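Local coordinates for protein 3-dehydroquinate dehydratase (Aquifex aeolicus, PDB 2EGZ) that acts as a type I dehydroquinase, a Schiff-base lyase expected to dehydrate 3-dehydroquinate to 3-dehydroshikimate in the third step of chorismate biosynthesis, at residues D25-R30 against E47-Q52; I143-N148 against A154-I159; I159-E164 against Y184-V189; E166-S171 against I190-L195; I170-G173 against S179-A182. All coordinates share one frame; numbering follows the deposited sequence.

Contact 1: residues D25-R30 against E47-Q52; sequences DIVELR and EEVHSQ
Val27 and Leu29 lie against Val49 where strand 26-30 meets the last turn of helix 39-51, two members of the beta-alpha-beta unit that strand 55-59 completes in this TIM barrel. The contact across the pair is wholly apolar. Val49 meets the strand with both of its methyls: with CG1 anti to the backbone N (chi1 177°), one branch is sent to Val27 and the other is left for both strand residues. Val49 CG1 sits 3.9 Å from Val27 CB, and Val49 CG2 lies 4.1 Å from Leu29 CD1. The valines meet at a slant, whereas Leu29 runs past Val49 in the opposite sense. Phe12 and Leu16 of helix 12-22 add to the same buried layer.

Polar interactions belong to other faces of the two elements. Glu28, whose side chain leaves the strand on the side turned from the helix, is hydrogen-bonded through OE2 to Thr59 OG1, and Arg30 forms a salt bridge with Asp32; Glu28, Leu29 and Arg30 are predicted to bind 3-dehydroquinate. One strand thus serves the barrel wall and, probably, the substrate pocket. At the helix end a single carbonyl oxygen, Glu47 O, takes two donors from Ser51 on opposite faces of its plane: Ser51 N at 2.8 Å, and Ser51 OG at the same distance, 38° out of that plane.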
# COMPACT_ATOMS: atom_id res chain seq x y z
N ASP B 25 -8.68 -17.69 -23.02
CA ASP B 25 -7.70 -17.16 -23.97
C ASP B 25 -6.38 -17.05 -23.22
O ASP B 25 -5.30 -17.17 -23.80
CB ASP B 25 -8.09 -15.76 -24.44
CG ASP B 25 -9.40 -15.74 -25.19
OD1 ASP B 25 -9.45 -16.34 -26.28
OD2 ASP B 25 -10.36 -15.11 -24.68
N ILE B 26 -6.50 -16.81 -21.92
CA ILE B 26 -5.35 -16.61 -21.06
C ILE B 26 -5.42 -17.38 -19.75
O ILE B 26 -6.50 -17.56 -19.19
CB ILE B 26 -5.22 -15.12 -20.68
CG1 ILE B 26 -5.06 -14.26 -21.94
CG2 ILE B 26 -4.07 -14.92 -19.72
CD1 ILE B 26 -5.19 -12.78 -21.65
N VAL B 27 -4.27 -17.82 -19.27
CA VAL B 27 -4.19 -18.49 -17.98
C VAL B 27 -3.30 -17.58 -17.14
O VAL B 27 -2.18 -17.25 -17.53
CB VAL B 27 -3.53 -19.89 -18.05
CG1 VAL B 27 -3.12 -20.34 -16.65
CG2 VAL B 27 -4.50 -20.90 -18.64
N GLU B 28 -3.81 -17.14 -16.00
CA GLU B 28 -3.02 -16.30 -15.12
C GLU B 28 -2.37 -17.18 -14.07
O GLU B 28 -3.07 -17.80 -13.26
CB GLU B 28 -3.87 -15.24 -14.42
CG GLU B 28 -3.09 -14.46 -13.36
CD GLU B 28 -3.91 -13.41 -12.65
OE1 GLU B 28 -5.08 -13.70 -12.31
OE2 GLU B 28 -3.39 -12.30 -12.40
N LEU B 29 -1.05 -17.26 -14.08
CA LEU B 29 -0.36 -18.07 -13.09
C LEU B 29 -0.22 -17.24 -11.82
O LEU B 29 0.51 -16.25 -11.80
CB LEU B 29 1.02 -18.50 -13.58
CG LEU B 29 1.12 -19.64 -14.60
CD1 LEU B 29 0.42 -19.25 -15.88
CD2 LEU B 29 2.58 -19.97 -14.88
N ARG B 30 -0.97 -17.62 -10.79
CA ARG B 30 -0.90 -16.92 -9.51
C ARG B 30 0.20 -17.61 -8.73
O ARG B 30 -0.06 -18.47 -7.89
CB ARG B 30 -2.24 -17.02 -8.78
CG ARG B 30 -3.33 -16.11 -9.34
CD ARG B 30 -2.96 -14.64 -9.17
NE ARG B 30 -2.78 -14.30 -7.76
CZ ARG B 30 -3.76 -13.93 -6.94
NH1 ARG B 30 -5.01 -13.84 -7.39
NH2 ARG B 30 -3.50 -13.67 -5.66
N GLU B 47 5.50 -22.45 -19.98
CA GLU B 47 5.70 -23.14 -21.25
C GLU B 47 4.58 -24.13 -21.54
O GLU B 47 4.20 -24.31 -22.70
CB GLU B 47 7.04 -23.88 -21.24
CG GLU B 47 8.22 -22.95 -21.00
CD GLU B 47 9.56 -23.67 -21.04
OE1 GLU B 47 9.68 -24.75 -20.44
OE2 GLU B 47 10.50 -23.13 -21.66
N GLU B 48 4.04 -24.76 -20.50
CA GLU B 48 2.96 -25.72 -20.69
C GLU B 48 1.70 -25.00 -21.17
O GLU B 48 0.93 -25.54 -21.97
CB GLU B 48 2.67 -26.47 -19.39
CG GLU B 48 2.01 -27.83 -19.61
CD GLU B 48 1.58 -28.50 -18.32
OE1 GLU B 48 2.30 -28.39 -17.31
OE2 GLU B 48 0.52 -29.17 -18.33
N VAL B 49 1.47 -23.79 -20.68
CA VAL B 49 0.31 -23.03 -21.10
C VAL B 49 0.46 -22.69 -22.57
O VAL B 49 -0.48 -22.84 -23.36
CB VAL B 49 0.18 -21.72 -20.31
CG1 VAL B 49 -1.01 -20.92 -20.81
CG2 VAL B 49 0.00 -22.05 -18.83
N HIS B 50 1.64 -22.23 -22.94
CA HIS B 50 1.92 -21.88 -24.33
C HIS B 50 1.80 -23.11 -25.22
O HIS B 50 1.36 -23.02 -26.37
CB HIS B 50 3.32 -21.28 -24.45
CG HIS B 50 3.41 -19.88 -23.92
ND1 HIS B 50 4.58 -19.35 -23.42
CD2 HIS B 50 2.49 -18.89 -23.86
CE1 HIS B 50 4.38 -18.10 -23.07
NE2 HIS B 50 3.12 -17.79 -23.32
N SER B 51 2.19 -24.27 -24.69
CA SER B 51 2.12 -25.51 -25.46
C SER B 51 0.69 -25.84 -25.84
O SER B 51 0.44 -26.56 -26.82
CB SER B 51 2.72 -26.67 -24.66
OG SER B 51 4.11 -26.47 -24.46
N GLN B 52 -0.26 -25.32 -25.07
CA GLN B 52 -1.68 -25.55 -25.32
C GLN B 52 -2.29 -24.44 -26.16
O GLN B 52 -3.50 -24.42 -26.40
CB GLN B 52 -2.44 -25.67 -23.99
CG GLN B 52 -2.09 -26.90 -23.19
CD GLN B 52 -2.60 -28.18 -23.83
OE1 GLN B 52 -2.24 -29.28 -23.41
NE2 GLN B 52 -3.45 -28.04 -24.84

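Contact 2: residues I143-N148 against A154-I159; sequences IAVKAN and ARLLCI
Leu156 reaches from helix 150-160 onto Ile143 and Val145 of strand 140-146, and the rotation of each side chain explains which methyl does the touching. In Leu156, CG lies anti to the backbone N (chi1 172°), which projects the isobutyl group from the helix and presents its fork to the strand. Each prong finds one partner. Leu156 CD1 is 4.1 Å from Ile143 CG2, while Leu156 CD2 is 4.0 Å from Val145 CG2. The two meetings differ in kind: Ile143 slides past the leucine in the opposite direction, but Val145 and Leu156 come tip to tip. A chi1 of -61° sets Val145 CG1 anti to the carbonyl carbon and leaves CG2 between the backbone N and that carbon, and it is CG2 that meets the leucine.

All three residues are buried, and the layer widens around them. Ile143 also packs on Val130 and Leu131 of helix 124-136, and Val145 on Thr121 and Pro122. Ala144 turns the other way, its methyl against His116, the proton donor and acceptor of the active site, and Lys142, which forms the Schiff base, comes just before Ile143 on the same strand. Alternation of this kind, with odd residues facing the helix and even ones the barrel interior, is typical of a TIM-barrel beta-alpha-beta unit, here strand 140-146, helix 150-160 and strand 168-172.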
# COMPACT_ATOMS: atom_id res chain seq x y z
N ILE B 143 -7.75 -2.16 -12.38
CA ILE B 143 -8.36 -1.77 -11.12
C ILE B 143 -9.39 -2.83 -10.73
O ILE B 143 -10.32 -3.10 -11.48
CB ILE B 143 -9.08 -0.40 -11.23
CG1 ILE B 143 -8.09 0.68 -11.64
CG2 ILE B 143 -9.73 -0.03 -9.90
CD1 ILE B 143 -8.73 2.04 -11.88
N ALA B 144 -9.20 -3.43 -9.56
CA ALA B 144 -10.13 -4.45 -9.07
C ALA B 144 -10.56 -3.99 -7.67
O ALA B 144 -9.78 -4.08 -6.72
CB ALA B 144 -9.44 -5.80 -9.00
N VAL B 145 -11.79 -3.51 -7.56
CA VAL B 145 -12.30 -3.00 -6.28
C VAL B 145 -13.70 -3.51 -5.93
O VAL B 145 -14.55 -3.67 -6.81
CB VAL B 145 -12.33 -1.45 -6.29
CG1 VAL B 145 -10.93 -0.90 -6.49
CG2 VAL B 145 -13.25 -0.95 -7.42
N LYS B 146 -13.93 -3.76 -4.65
CA LYS B 146 -15.22 -4.26 -4.20
C LYS B 146 -16.31 -3.20 -4.27
O LYS B 146 -16.15 -2.09 -3.75
CB LYS B 146 -15.14 -4.79 -2.77
CG LYS B 146 -16.47 -5.32 -2.25
CD LYS B 146 -16.39 -5.83 -0.82
CE LYS B 146 -17.75 -6.32 -0.33
NZ LYS B 146 -17.72 -6.75 1.09
N ALA B 147 -17.41 -3.56 -4.91
CA ALA B 147 -18.54 -2.66 -5.01
C ALA B 147 -19.46 -2.97 -3.84
O ALA B 147 -19.75 -4.14 -3.56
CB ALA B 147 -19.28 -2.87 -6.34
N ASN B 148 -19.90 -1.94 -3.14
CA ASN B 148 -20.79 -2.12 -2.00
C ASN B 148 -22.20 -1.66 -2.34
O ASN B 148 -23.07 -1.54 -1.47
CB ASN B 148 -20.24 -1.37 -0.79
CG ASN B 148 -18.96 -2.00 -0.25
OD1 ASN B 148 -17.88 -1.41 -0.35
ND2 ASN B 148 -19.08 -3.20 0.29
N ALA B 154 -21.43 1.44 -11.44
CA ALA B 154 -21.64 2.47 -12.44
C ALA B 154 -20.53 3.52 -12.36
O ALA B 154 -20.01 3.96 -13.39
CB ALA B 154 -23.01 3.12 -12.22
N ARG B 155 -20.18 3.91 -11.14
CA ARG B 155 -19.15 4.93 -10.92
C ARG B 155 -17.78 4.49 -11.44
O ARG B 155 -17.12 5.25 -12.16
CB ARG B 155 -19.08 5.27 -9.43
CG ARG B 155 -18.25 6.51 -9.10
CD ARG B 155 -18.61 7.04 -7.71
NE ARG B 155 -18.35 6.06 -6.65
CZ ARG B 155 -17.14 5.77 -6.17
NH1 ARG B 155 -17.01 4.87 -5.21
NH2 ARG B 155 -16.07 6.38 -6.66
N LEU B 156 -17.35 3.29 -11.09
CA LEU B 156 -16.06 2.79 -11.55
C LEU B 156 -16.00 2.80 -13.08
O LEU B 156 -15.02 3.26 -13.67
CB LEU B 156 -15.81 1.36 -11.06
CG LEU B 156 -14.57 0.68 -11.66
CD1 LEU B 156 -13.32 1.42 -11.21
CD2 LEU B 156 -14.50 -0.79 -11.24
N LEU B 157 -17.05 2.30 -13.71
CA LEU B 157 -17.08 2.23 -15.17
C LEU B 157 -17.11 3.61 -15.83
O LEU B 157 -16.37 3.86 -16.78
CB LEU B 157 -18.29 1.41 -15.63
CG LEU B 157 -18.26 -0.05 -15.19
CD1 LEU B 157 -19.60 -0.72 -15.46
CD2 LEU B 157 -17.15 -0.79 -15.93
N CYS B 158 -17.94 4.50 -15.31
CA CYS B 158 -18.04 5.83 -15.88
C CYS B 158 -16.82 6.71 -15.67
O CYS B 158 -16.40 7.44 -16.58
CB CYS B 158 -19.28 6.53 -15.32
SG CYS B 158 -20.79 5.73 -15.88
N ILE B 159 -16.23 6.65 -14.48
CA ILE B 159 -15.06 7.46 -14.18
C ILE B 159 -13.85 6.99 -14.99
O ILE B 159 -12.99 7.80 -15.35
CB ILE B 159 -14.74 7.42 -12.68
CG1 ILE B 159 -15.88 8.08 -11.89
CG2 ILE B 159 -13.42 8.12 -12.39
CD1 ILE B 159 -16.11 9.54 -12.23

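Contact 3: residues I159-E164 against Y184-V189; sequences ISRQVE and YVFGSV
Arg161 CA and Phe186 CA, the nearest CA pair of the two segments, are 6.7 Å apart. On one side a type I beta turn runs from Ser160 to Val163, following the body of helix 150-160. On the other, Gly187 N bonds to Tyr184 O at 3.0 Å at the 3-10 segment, after which Gly187 adopts a left-handed conformation (phi 88°) that turns the chain toward strand 190-192.

A water molecule bridges the segments. It donates to Ser160 OG over 2.7 Å and to Phe186 O over 2.6 Å, spanning two oxygens that lie 4.0 Å apart, Ser160 OG and Phe186 O. The hydroxyl is held from a second direction as well, since Ser160 OG is hydrogen-bonded to Leu157 O. Both segments lead into strands of the TIM barrel, 168-172 and 190-192, so the contact sits at the N-terminal end of the sheet, the end away from the catalytic mouth in enzymes of this fold.

The apolar share falls to the aliphatic part of Arg161. Arg161 CD comes to the edge of the ring, 3.7 Å from Phe186 CD1, with CG also at the edge, in the ring plane. The chain bends about the CG-CD bond (chi3 67°), and the guanidinium stands at 79° to the ring plane. Val185 CG1 lies over one ring face, offset toward the rim, and Leu157 also packs on Phe186.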
# COMPACT_ATOMS: atom_id res chain seq x y z
N ILE B 159 -16.23 6.65 -14.48
CA ILE B 159 -15.06 7.46 -14.18
C ILE B 159 -13.85 6.99 -14.99
O ILE B 159 -12.99 7.80 -15.35
CB ILE B 159 -14.74 7.42 -12.68
CG1 ILE B 159 -15.88 8.08 -11.89
CG2 ILE B 159 -13.42 8.12 -12.39
CD1 ILE B 159 -16.11 9.54 -12.23
N SER B 160 -13.80 5.70 -15.29
CA SER B 160 -12.67 5.17 -16.05
C SER B 160 -12.56 5.79 -17.44
O SER B 160 -11.47 5.83 -18.01
CB SER B 160 -12.78 3.64 -16.17
OG SER B 160 -13.73 3.28 -17.15
N ARG B 161 -13.67 6.27 -17.98
CA ARG B 161 -13.67 6.88 -19.31
C ARG B 161 -12.95 8.23 -19.34
O ARG B 161 -12.58 8.73 -20.41
CB ARG B 161 -15.10 7.07 -19.83
CG ARG B 161 -15.87 5.77 -19.96
CD ARG B 161 -17.31 6.01 -20.40
NE ARG B 161 -17.41 6.53 -21.76
CZ ARG B 161 -17.91 7.72 -22.07
NH1 ARG B 161 -18.36 8.52 -21.12
NH2 ARG B 161 -17.96 8.10 -23.34
N GLN B 162 -12.75 8.82 -18.16
CA GLN B 162 -12.08 10.12 -18.07
C GLN B 162 -10.57 10.02 -18.26
O GLN B 162 -9.86 11.03 -18.37
CB GLN B 162 -12.44 10.75 -16.72
CG GLN B 162 -13.95 10.76 -16.50
CD GLN B 162 -14.38 11.45 -15.23
OE1 GLN B 162 -13.64 11.49 -14.25
NE2 GLN B 162 -15.59 12.00 -15.24
N VAL B 163 -10.07 8.79 -18.31
CA VAL B 163 -8.65 8.55 -18.55
C VAL B 163 -8.62 7.55 -19.70
O VAL B 163 -8.75 6.34 -19.51
CB VAL B 163 -7.95 7.93 -17.32
CG1 VAL B 163 -6.44 7.87 -17.56
CG2 VAL B 163 -8.25 8.75 -16.08
N GLU B 164 -8.46 8.09 -20.91
CA GLU B 164 -8.45 7.28 -22.13
C GLU B 164 -7.35 6.23 -22.23
O GLU B 164 -6.23 6.43 -21.77
CB GLU B 164 -8.37 8.21 -23.34
CG GLU B 164 -8.15 7.50 -24.66
CD GLU B 164 -8.08 8.47 -25.83
OE1 GLU B 164 -7.30 9.43 -25.75
OE2 GLU B 164 -8.82 8.25 -26.82
N TYR B 184 -16.17 -4.40 -21.06
CA TYR B 184 -15.68 -4.29 -22.43
C TYR B 184 -16.08 -2.98 -23.12
O TYR B 184 -15.28 -2.35 -23.81
CB TYR B 184 -16.20 -5.47 -23.26
CG TYR B 184 -15.66 -5.51 -24.68
CD1 TYR B 184 -14.29 -5.58 -24.92
CD2 TYR B 184 -16.53 -5.50 -25.77
CE1 TYR B 184 -13.79 -5.64 -26.22
CE2 TYR B 184 -16.04 -5.55 -27.08
CZ TYR B 184 -14.67 -5.62 -27.29
OH TYR B 184 -14.17 -5.67 -28.57
N VAL B 185 -17.34 -2.60 -22.93
CA VAL B 185 -17.88 -1.38 -23.53
C VAL B 185 -17.19 -0.13 -22.99
O VAL B 185 -17.20 0.93 -23.63
CB VAL B 185 -19.41 -1.33 -23.30
CG1 VAL B 185 -19.93 0.09 -23.37
CG2 VAL B 185 -20.09 -2.19 -24.35
N PHE B 186 -16.57 -0.27 -21.82
CA PHE B 186 -15.86 0.83 -21.19
C PHE B 186 -14.34 0.71 -21.37
O PHE B 186 -13.57 1.34 -20.64
CB PHE B 186 -16.23 0.87 -19.70
CG PHE B 186 -17.67 1.19 -19.45
CD1 PHE B 186 -18.09 2.51 -19.35
CD2 PHE B 186 -18.61 0.18 -19.36
CE1 PHE B 186 -19.43 2.82 -19.16
CE2 PHE B 186 -19.96 0.48 -19.16
CZ PHE B 186 -20.36 1.81 -19.06
N GLY B 187 -13.92 -0.07 -22.35
CA GLY B 187 -12.50 -0.22 -22.61
C GLY B 187 -11.75 -1.31 -21.86
O GLY B 187 -10.52 -1.38 -21.96
N SER B 188 -12.45 -2.14 -21.10
CA SER B 188 -11.78 -3.22 -20.36
C SER B 188 -11.45 -4.31 -21.38
O SER B 188 -12.34 -4.84 -22.04
CB SER B 188 -12.70 -3.77 -19.27
OG SER B 188 -11.97 -4.57 -18.35
N VAL B 189 -10.17 -4.65 -21.49
CA VAL B 189 -9.71 -5.62 -22.47
C VAL B 189 -9.60 -7.08 -22.05
O VAL B 189 -9.51 -7.97 -22.90
CB VAL B 189 -8.35 -5.19 -23.05
CG1 VAL B 189 -8.51 -3.85 -23.76
CG2 VAL B 189 -7.32 -5.07 -21.92
O HOH W 1 -12.68 3.58 -19.57

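Contact 4: residues E166-S171 against I190-L195; sequences EKILIS and ITYCSL
While Ile168 and Ile170 face Ile190 and Tyr192 across the contact, the ammonium nitrogen of the preceding Lys167 is gripped behind them: NZ is hydrogen-bonded to Val163 O and Gly165 O, with a weaker bond to Ser160 O. These carbonyls, at and just after the helix, fix the far end of a buried lysine and would be expected to offset its charge.

Across the contact the side chains meet through apolar groups. Ile168 works with two branches. Ile168 CG2 lies at the edge of the Tyr192 ring, 3.8 Å from Tyr192 CE2, and 3.7 Å from Ile190 O; Ile168 CD1 meets Ile190 CD1 at 4.0 Å. Ile170 sends CD1 obliquely to the ring, 3.6 Å from Tyr192 CD2. Both isoleucines run at about a right angle to the tyrosine, whose CG stands anti to its carbonyl carbon (chi1 -61°), letting the ring lie across the two of them.

Strands 168-172 and 190-192 are the two ends of the eight-stranded order, and their meeting closes the TIM barrel. They run in roughly the same direction, at 31° to each other, with axes 7.0 Å apart. Ile190 N is buried with no partner in the model; the backbone bonds on this flank join Lys167 instead to Gly187 and Val189, just ahead of the second strand.

Inside the barrel the Tyr192 ring takes part in a cation-pi interaction with Lys142, the Schiff-base lysine, and Ile168 and Ile170 also touch that side chain. On the outer side Thr191 OG1 is hydrogen-bonded to Arg180 O.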
# COMPACT_ATOMS: atom_id res chain seq x y z
N GLU B 166 -6.67 1.60 -23.14
CA GLU B 166 -7.16 0.28 -22.81
C GLU B 166 -6.79 0.06 -21.35
O GLU B 166 -5.74 0.53 -20.88
CB GLU B 166 -6.56 -0.79 -23.72
CG GLU B 166 -5.05 -0.93 -23.68
CD GLU B 166 -4.57 -1.95 -24.70
OE1 GLU B 166 -4.91 -1.79 -25.89
OE2 GLU B 166 -3.86 -2.90 -24.31
N LYS B 167 -7.65 -0.64 -20.64
CA LYS B 167 -7.44 -0.88 -19.22
C LYS B 167 -8.17 -2.16 -18.86
O LYS B 167 -8.73 -2.82 -19.73
CB LYS B 167 -8.02 0.29 -18.43
CG LYS B 167 -9.45 0.67 -18.85
CD LYS B 167 -9.95 1.94 -18.16
CE LYS B 167 -9.21 3.20 -18.62
NZ LYS B 167 -9.69 3.72 -19.94
N ILE B 168 -8.17 -2.49 -17.57
CA ILE B 168 -8.86 -3.67 -17.07
C ILE B 168 -9.65 -3.19 -15.86
O ILE B 168 -9.07 -2.71 -14.89
CB ILE B 168 -7.86 -4.77 -16.65
CG1 ILE B 168 -7.09 -5.26 -17.88
CG2 ILE B 168 -8.60 -5.92 -15.96
CD1 ILE B 168 -5.85 -6.09 -17.54
N LEU B 169 -10.97 -3.32 -15.94
CA LEU B 169 -11.83 -2.86 -14.86
C LEU B 169 -12.63 -4.00 -14.26
O LEU B 169 -13.29 -4.75 -14.98
CB LEU B 169 -12.80 -1.81 -15.40
CG LEU B 169 -12.11 -0.63 -16.07
CD1 LEU B 169 -13.16 0.25 -16.73
CD2 LEU B 169 -11.32 0.15 -15.03
N ILE B 170 -12.59 -4.11 -12.94
CA ILE B 170 -13.33 -5.17 -12.26
C ILE B 170 -13.96 -4.69 -10.97
O ILE B 170 -13.26 -4.19 -10.09
CB ILE B 170 -12.41 -6.36 -11.91
CG1 ILE B 170 -11.72 -6.89 -13.16
CG2 ILE B 170 -13.22 -7.47 -11.25
CD1 ILE B 170 -10.59 -7.84 -12.88
N SER B 171 -15.28 -4.81 -10.88
CA SER B 171 -15.98 -4.46 -9.65
C SER B 171 -16.21 -5.83 -9.02
O SER B 171 -17.00 -6.62 -9.53
CB SER B 171 -17.33 -3.79 -9.93
OG SER B 171 -17.15 -2.48 -10.42
N ILE B 190 -9.61 -7.33 -20.74
CA ILE B 190 -9.52 -8.69 -20.21
C ILE B 190 -10.50 -8.85 -19.06
O ILE B 190 -10.67 -7.94 -18.25
CB ILE B 190 -8.09 -9.00 -19.67
CG1 ILE B 190 -7.06 -8.91 -20.80
CG2 ILE B 190 -8.06 -10.39 -19.02
CD1 ILE B 190 -5.62 -8.98 -20.31
N THR B 191 -11.18 -10.00 -19.02
CA THR B 191 -12.12 -10.28 -17.95
C THR B 191 -11.61 -11.56 -17.29
O THR B 191 -10.98 -12.39 -17.94
CB THR B 191 -13.56 -10.47 -18.48
OG1 THR B 191 -14.48 -10.50 -17.38
CG2 THR B 191 -13.68 -11.76 -19.27
N TYR B 192 -11.86 -11.72 -16.00
CA TYR B 192 -11.37 -12.88 -15.26
C TYR B 192 -12.51 -13.77 -14.78
O TYR B 192 -13.50 -13.29 -14.22
CB TYR B 192 -10.54 -12.42 -14.06
CG TYR B 192 -9.31 -11.63 -14.46
CD1 TYR B 192 -8.03 -12.13 -14.23
CD2 TYR B 192 -9.44 -10.38 -15.08
CE1 TYR B 192 -6.89 -11.40 -14.62
CE2 TYR B 192 -8.31 -9.65 -15.47
CZ TYR B 192 -7.04 -10.17 -15.24
OH TYR B 192 -5.93 -9.46 -15.62
N CYS B 193 -12.35 -15.07 -15.00
CA CYS B 193 -13.37 -16.03 -14.62
C CYS B 193 -12.84 -17.07 -13.66
O CYS B 193 -11.65 -17.11 -13.36
CB CYS B 193 -13.88 -16.77 -15.87
SG CYS B 193 -14.67 -15.76 -17.11
N SER B 194 -13.75 -17.91 -13.17
CA SER B 194 -13.39 -19.01 -12.29
C SER B 194 -13.36 -20.20 -13.25
O SER B 194 -14.07 -20.19 -14.25
CB SER B 194 -14.46 -19.22 -11.22
OG SER B 194 -15.72 -19.48 -11.81
N LEU B 195 -12.55 -21.21 -12.97
CA LEU B 195 -12.48 -22.35 -13.89
C LEU B 195 -13.83 -23.04 -14.03
O LEU B 195 -14.28 -23.31 -15.15
CB LEU B 195 -11.43 -23.35 -13.42
CG LEU B 195 -11.14 -24.44 -14.45
CD1 LEU B 195 -10.58 -23.80 -15.71
CD2 LEU B 195 -10.15 -25.44 -13.88

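Contact 5: residues I170-G173 against S179-A182; sequences ISMG and SRLA
Ser179 presses on Ser171 at the tight end of this contact, where the start of helix 179-182 meets strand 168-172. Ser179 OG accepts the backbone N-H of Ser171 over 3.0 Å at an angle of 158°. It can do so because OG is rotated between its own backbone N and carbonyl carbon (chi1 75°), the position that faces the strand. Ser171 CB closes in on the same oxygen, 3.4 Å from Ser179 OG. That hydroxyl is hydrogen-bonded to Gly176 O too, so one buried group ties strand, connecting loop and helix together.

Toward Arg180 the fit turns looser and wetter. Its extended chain carries the guanidinium along the strand, where Ile170 CG2 lies over one face, 3.7 Å from Arg180 NH1. Beyond this, water takes over. One molecule accepts from Arg180 NE at 2.9 Å and has both Ser171 O and Gly173 O within donating distance. Another, in the guanidinium plane at its edge, accepts from Arg180 NH2 over 3.0 Å and from Gly173 N over 2.9 Å. Arg180 NH2 is also hydrogen-bonded to a tartrate, probably from the crystallisation liquor, in keeping with the role of this arginine in binding 3-dehydroquinate; Gln203, predicted to bind the same ligand, is nearby.

Around the contact, both serines pack against Val153 of helix 150-160, and Ser171 also meets Leu156. Arg180 touches Met209 and Leu181 touches Leu212, both of helix 206-217, while backbone bonds from Ile170 and Met172 hold the strand to strand 140-146 and the residue after it.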
# COMPACT_ATOMS: atom_id res chain seq x y z
N ILE B 170 -12.59 -4.11 -12.94
CA ILE B 170 -13.33 -5.17 -12.26
C ILE B 170 -13.96 -4.69 -10.97
O ILE B 170 -13.26 -4.19 -10.09
CB ILE B 170 -12.41 -6.36 -11.91
CG1 ILE B 170 -11.72 -6.89 -13.16
CG2 ILE B 170 -13.22 -7.47 -11.25
CD1 ILE B 170 -10.59 -7.84 -12.88
N SER B 171 -15.28 -4.81 -10.88
CA SER B 171 -15.98 -4.46 -9.65
C SER B 171 -16.21 -5.83 -9.02
O SER B 171 -17.00 -6.62 -9.53
CB SER B 171 -17.33 -3.79 -9.93
OG SER B 171 -17.15 -2.48 -10.42
N MET B 172 -15.50 -6.11 -7.93
CA MET B 172 -15.62 -7.40 -7.25
C MET B 172 -16.87 -7.45 -6.37
O MET B 172 -17.44 -6.42 -6.03
CB MET B 172 -14.37 -7.67 -6.40
CG MET B 172 -13.06 -7.74 -7.20
SD MET B 172 -11.57 -8.14 -6.22
CE MET B 172 -11.41 -6.64 -5.21
N GLY B 173 -17.30 -8.66 -6.03
CA GLY B 173 -18.47 -8.81 -5.19
C GLY B 173 -19.73 -9.07 -5.98
O GLY B 173 -19.72 -8.99 -7.21
N SER B 179 -20.10 -6.01 -14.15
CA SER B 179 -18.91 -5.33 -14.66
C SER B 179 -17.99 -6.30 -15.40
O SER B 179 -17.19 -5.90 -16.24
CB SER B 179 -18.12 -4.68 -13.52
OG SER B 179 -17.42 -5.65 -12.76
N ARG B 180 -18.09 -7.58 -15.08
CA ARG B 180 -17.24 -8.58 -15.72
C ARG B 180 -17.63 -8.78 -17.18
O ARG B 180 -16.81 -9.19 -18.01
CB ARG B 180 -17.31 -9.90 -14.95
CG ARG B 180 -16.79 -9.76 -13.52
CD ARG B 180 -16.79 -11.10 -12.79
NE ARG B 180 -16.32 -10.94 -11.41
CZ ARG B 180 -15.04 -10.90 -11.05
NH1 ARG B 180 -14.07 -11.01 -11.95
NH2 ARG B 180 -14.73 -10.74 -9.77
N LEU B 181 -18.88 -8.46 -17.51
CA LEU B 181 -19.36 -8.59 -18.88
C LEU B 181 -19.41 -7.23 -19.57
O LEU B 181 -18.97 -7.08 -20.71
CB LEU B 181 -20.76 -9.21 -18.89
CG LEU B 181 -21.47 -9.24 -20.25
CD1 LEU B 181 -20.64 -10.06 -21.23
CD2 LEU B 181 -22.85 -9.84 -20.10
N ALA B 182 -19.93 -6.23 -18.87
CA ALA B 182 -20.09 -4.88 -19.42
C ALA B 182 -18.82 -4.04 -19.49
O ALA B 182 -18.78 -3.03 -20.20
CB ALA B 182 -21.16 -4.13 -18.63
O HOH W 2 -17.82 -9.26 -9.52
O HOH W 3 -16.07 -11.01 -7.11

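From the N terminus, contact 1 closes the first loop, packing a strand against the helix that follows it. Contact 2 does the same later in the chain, on the opposite side of the chain's centre, and finishes as contact 3 opens: the two share Ile159. Contacts 3 and 4 cross, since 166-171 lies inside the loop that 184-189 closes, whereas 190-195 lies beyond it. Contact 5 is nested within contact 3 and has strand 168-172, with Ile170 and Ser171, in common with contact 4. Contact 4 joins the ends of the strand order and touches contact 1 through Ile26 with Ile190 and Glu28 with Tyr192.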